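Local structure of penicillin-binding protein activator LpoA (6DR3) at residues A[149-160]-A[175-186]. The protein regulates peptidoglycan synthesis as an outer-membrane lipoprotein, here its helical amino-terminal domain, that stimulates the transpeptidase activity of PBP1a. Numbering follows the deposited sequence.
Sequences WQALSSMTQEQA and WLDLQRVWFDNR
The carboxamide of Q179 reaches across to the end of helix 138-153 and gives a hydrogen bond from NE2 to L152 O (2.7 Å). L152 O lies almost in the amide plane of Q179, and the carbonyl is gripped from both faces, since M155 N comes in opposite NE2. The same NE2 makes a weak bond to M155 SD, while OE1 sits 3.3 Å from A160 CB. With CG anti to the backbone N (chi1 -172°) and the chain extended beyond it, Q179 delivers its amide to the turn joining the two helices of 149-160.

Aromatic contacts flank this bond. The indole of W149 directs its edge at the face of W182 in a T-shaped pair, planes 81° apart, with W149 CZ2 3.7 Å from W182 CG. S153 CB makes a CH-pi contact with the six-membered ring of W182, and R186 CD covers the opposite face. Further along, Q157 CG lies over the F183 ring, 3.9 Å from its centroid; M155 O and A160 CB meet the edge of that phenyl.

Apolar packing completes the interface: L152 sends CD1 to W175 CE3 (3.5 Å) and CD2 to L176 CD2, while W149 CZ3 meets L178 CG (3.7 Å).

T156 and Q159 form a capping box that starts helix 157-161 just after the turn. The 149-153 end of helix 138-153 crosses 175-185 of helix 170-185 at -54° in this array of TPR-like motifs; L126 of helix 123-132 packs on L152 and M155, L216 of helix 214-217 touches W149 and L178, and helix 189-202 brings W199 against L178.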
# COMPACT_ATOMS: atom_id res chain seq x y z
N TRP A 149 4.20 -12.50 0.39
CA TRP A 149 4.67 -13.86 0.65
C TRP A 149 4.45 -14.26 2.10
O TRP A 149 4.05 -15.40 2.38
CB TRP A 149 6.15 -14.00 0.29
CG TRP A 149 6.60 -15.40 0.52
CD1 TRP A 149 7.52 -15.83 1.44
CD2 TRP A 149 6.12 -16.56 -0.15
NE1 TRP A 149 7.65 -17.20 1.36
CE2 TRP A 149 6.80 -17.67 0.40
CE3 TRP A 149 5.19 -16.78 -1.17
CZ2 TRP A 149 6.58 -18.97 -0.04
CZ3 TRP A 149 4.97 -18.07 -1.60
CH2 TRP A 149 5.66 -19.15 -1.04
N GLN A 150 4.71 -13.36 3.05
CA GLN A 150 4.49 -13.71 4.45
C GLN A 150 3.03 -14.09 4.69
O GLN A 150 2.75 -15.05 5.41
CB GLN A 150 4.89 -12.56 5.38
CG GLN A 150 4.54 -12.84 6.84
CD GLN A 150 5.14 -11.85 7.82
OE1 GLN A 150 4.42 -11.20 8.58
NE2 GLN A 150 6.46 -11.75 7.82
N ALA A 151 2.10 -13.35 4.08
CA ALA A 151 0.69 -13.68 4.23
C ALA A 151 0.39 -15.06 3.67
O ALA A 151 -0.37 -15.84 4.26
CB ALA A 151 -0.18 -12.62 3.55
N LEU A 152 0.98 -15.39 2.52
CA LEU A 152 0.77 -16.70 1.92
C LEU A 152 1.36 -17.81 2.77
O LEU A 152 0.70 -18.82 3.06
CB LEU A 152 1.36 -16.73 0.51
CG LEU A 152 0.65 -15.81 -0.49
CD1 LEU A 152 1.53 -15.54 -1.70
CD2 LEU A 152 -0.68 -16.43 -0.92
N SER A 153 2.62 -17.65 3.20
CA SER A 153 3.30 -18.70 3.95
C SER A 153 2.82 -18.81 5.39
O SER A 153 3.15 -19.79 6.06
CB SER A 153 4.81 -18.46 3.93
OG SER A 153 5.14 -17.19 4.46
N SER A 154 2.07 -17.82 5.88
CA SER A 154 1.48 -17.91 7.21
C SER A 154 0.20 -18.74 7.23
O SER A 154 -0.28 -19.06 8.32
CB SER A 154 1.18 -16.50 7.74
OG SER A 154 2.37 -15.83 8.10
N MET A 155 -0.35 -19.08 6.07
CA MET A 155 -1.55 -19.91 6.03
C MET A 155 -1.18 -21.38 6.11
O MET A 155 -0.05 -21.79 5.84
CB MET A 155 -2.33 -19.66 4.74
CG MET A 155 -2.84 -18.24 4.57
SD MET A 155 -3.86 -18.12 3.09
CE MET A 155 -4.26 -16.37 3.08
N THR A 156 -2.17 -22.19 6.48
CA THR A 156 -2.06 -23.64 6.42
C THR A 156 -2.65 -24.14 5.11
O THR A 156 -3.39 -23.43 4.42
CB THR A 156 -2.77 -24.29 7.61
OG1 THR A 156 -4.18 -24.05 7.51
CG2 THR A 156 -2.26 -23.72 8.92
N GLN A 157 -2.31 -25.38 4.76
CA GLN A 157 -2.86 -25.99 3.55
C GLN A 157 -4.38 -25.96 3.57
O GLN A 157 -5.02 -25.69 2.55
CB GLN A 157 -2.35 -27.42 3.41
CG GLN A 157 -0.83 -27.54 3.35
CD GLN A 157 -0.36 -28.98 3.33
OE1 GLN A 157 -1.17 -29.91 3.33
NE2 GLN A 157 0.96 -29.17 3.33
N GLU A 158 -4.98 -26.24 4.73
CA GLU A 158 -6.44 -26.23 4.84
C GLU A 158 -6.99 -24.82 4.64
O GLU A 158 -7.94 -24.62 3.87
CB GLU A 158 -6.87 -26.78 6.20
CG GLU A 158 -6.58 -28.26 6.40
CD GLU A 158 -7.11 -28.78 7.72
OE1 GLU A 158 -7.68 -27.99 8.49
OE2 GLU A 158 -6.94 -29.99 7.99
N GLN A 159 -6.41 -23.83 5.33
CA GLN A 159 -6.89 -22.46 5.20
C GLN A 159 -6.82 -21.99 3.75
O GLN A 159 -7.73 -21.29 3.27
CB GLN A 159 -6.07 -21.54 6.10
CG GLN A 159 -6.23 -21.84 7.59
CD GLN A 159 -5.11 -21.25 8.42
OE1 GLN A 159 -4.25 -20.53 7.91
NE2 GLN A 159 -5.11 -21.56 9.71
N ALA A 160 -5.75 -22.35 3.04
CA ALA A 160 -5.60 -21.92 1.65
C ALA A 160 -6.57 -22.65 0.73
O ALA A 160 -7.00 -22.09 -0.28
CB ALA A 160 -4.16 -22.13 1.19
N TRP A 175 0.06 -16.34 -7.36
CA TRP A 175 0.58 -16.34 -6.00
C TRP A 175 0.16 -17.60 -5.26
O TRP A 175 0.97 -18.21 -4.55
CB TRP A 175 0.10 -15.10 -5.25
CG TRP A 175 0.92 -13.87 -5.49
CD1 TRP A 175 0.49 -12.71 -6.07
CD2 TRP A 175 2.30 -13.68 -5.17
NE1 TRP A 175 1.53 -11.80 -6.12
CE2 TRP A 175 2.65 -12.38 -5.57
CE3 TRP A 175 3.28 -14.49 -4.58
CZ2 TRP A 175 3.93 -11.86 -5.41
CZ3 TRP A 175 4.55 -13.98 -4.42
CH2 TRP A 175 4.86 -12.68 -4.83
N LEU A 176 -1.10 -18.01 -5.41
CA LEU A 176 -1.57 -19.22 -4.74
C LEU A 176 -0.89 -20.46 -5.30
O LEU A 176 -0.72 -21.45 -4.58
CB LEU A 176 -3.09 -19.33 -4.87
CG LEU A 176 -3.89 -18.23 -4.17
CD1 LEU A 176 -5.37 -18.36 -4.50
CD2 LEU A 176 -3.67 -18.26 -2.67
N ASP A 177 -0.50 -20.43 -6.58
CA ASP A 177 0.25 -21.56 -7.13
C ASP A 177 1.63 -21.66 -6.49
O ASP A 177 2.08 -22.76 -6.16
CB ASP A 177 0.37 -21.41 -8.65
CG ASP A 177 0.89 -22.67 -9.31
OD1 ASP A 177 0.08 -23.57 -9.59
OD2 ASP A 177 2.12 -22.76 -9.53
N LEU A 178 2.31 -20.53 -6.31
CA LEU A 178 3.61 -20.56 -5.65
C LEU A 178 3.48 -21.01 -4.20
O LEU A 178 4.34 -21.72 -3.68
CB LEU A 178 4.28 -19.19 -5.73
CG LEU A 178 5.69 -19.07 -5.13
CD1 LEU A 178 6.66 -20.01 -5.83
CD2 LEU A 178 6.18 -17.64 -5.22
N GLN A 179 2.40 -20.58 -3.54
CA GLN A 179 2.11 -21.07 -2.19
C GLN A 179 2.09 -22.60 -2.16
O GLN A 179 2.69 -23.22 -1.28
CB GLN A 179 0.77 -20.51 -1.72
CG GLN A 179 0.43 -20.79 -0.27
CD GLN A 179 -0.98 -20.34 0.09
OE1 GLN A 179 -1.93 -20.58 -0.65
NE2 GLN A 179 -1.11 -19.68 1.23
N ARG A 180 1.41 -23.21 -3.13
CA ARG A 180 1.35 -24.67 -3.19
C ARG A 180 2.72 -25.27 -3.45
O ARG A 180 3.08 -26.29 -2.85
CB ARG A 180 0.36 -25.12 -4.26
CG ARG A 180 -1.09 -25.12 -3.81
CD ARG A 180 -1.70 -26.51 -3.94
NE ARG A 180 -0.98 -27.51 -3.16
CZ ARG A 180 -1.24 -28.81 -3.17
NH1 ARG A 180 -2.22 -29.29 -3.93
NH2 ARG A 180 -0.53 -29.64 -2.42
N VAL A 181 3.50 -24.66 -4.35
CA VAL A 181 4.87 -25.10 -4.55
C VAL A 181 5.61 -25.12 -3.22
O VAL A 181 6.41 -26.02 -2.94
CB VAL A 181 5.58 -24.19 -5.58
CG1 VAL A 181 7.07 -24.51 -5.67
CG2 VAL A 181 4.92 -24.34 -6.95
N TRP A 182 5.35 -24.11 -2.38
CA TRP A 182 6.00 -24.06 -1.07
C TRP A 182 5.50 -25.16 -0.15
O TRP A 182 6.29 -25.82 0.53
CB TRP A 182 5.79 -22.69 -0.44
CG TRP A 182 6.47 -22.55 0.89
CD1 TRP A 182 7.81 -22.49 1.12
CD2 TRP A 182 5.84 -22.44 2.16
NE1 TRP A 182 8.06 -22.36 2.46
CE2 TRP A 182 6.86 -22.33 3.13
CE3 TRP A 182 4.50 -22.43 2.59
CZ2 TRP A 182 6.59 -22.21 4.49
CZ3 TRP A 182 4.24 -22.32 3.95
CH2 TRP A 182 5.28 -22.20 4.88
N PHE A 183 4.18 -25.38 -0.12
CA PHE A 183 3.63 -26.46 0.70
C PHE A 183 4.25 -27.81 0.32
O PHE A 183 4.49 -28.66 1.18
CB PHE A 183 2.11 -26.53 0.54
CG PHE A 183 1.36 -25.39 1.19
CD1 PHE A 183 1.87 -24.73 2.30
CD2 PHE A 183 0.14 -24.98 0.68
CE1 PHE A 183 1.17 -23.69 2.89
CE2 PHE A 183 -0.56 -23.94 1.26
CZ PHE A 183 -0.05 -23.29 2.36
N ASP A 184 4.51 -28.02 -0.97
CA ASP A 184 4.86 -29.34 -1.48
C ASP A 184 6.36 -29.64 -1.44
O ASP A 184 6.73 -30.81 -1.43
CB ASP A 184 4.36 -29.50 -2.92
CG ASP A 184 2.84 -29.55 -3.00
OD1 ASP A 184 2.19 -29.51 -1.93
OD2 ASP A 184 2.31 -29.62 -4.12
N ASN A 185 7.22 -28.62 -1.43
CA ASN A 185 8.66 -28.84 -1.54
C ASN A 185 9.46 -28.22 -0.40
O ASN A 185 10.69 -28.29 -0.43
CB ASN A 185 9.17 -28.28 -2.87
CG ASN A 185 8.54 -28.95 -4.07
OD1 ASN A 185 9.00 -29.99 -4.54
ND2 ASN A 185 7.47 -28.35 -4.59
N ARG A 186 8.80 -27.62 0.60
CA ARG A 186 9.53 -26.92 1.65
C ARG A 186 10.49 -27.83 2.42
O ARG A 186 11.30 -27.32 3.19
CB ARG A 186 8.55 -26.27 2.63
CG ARG A 186 7.45 -27.18 3.17
CD ARG A 186 6.47 -26.40 4.02
NE ARG A 186 5.25 -27.15 4.28
CZ ARG A 186 4.19 -26.67 4.90
NH1 ARG A 186 4.18 -25.41 5.34
NH2 ARG A 186 3.12 -27.43 5.09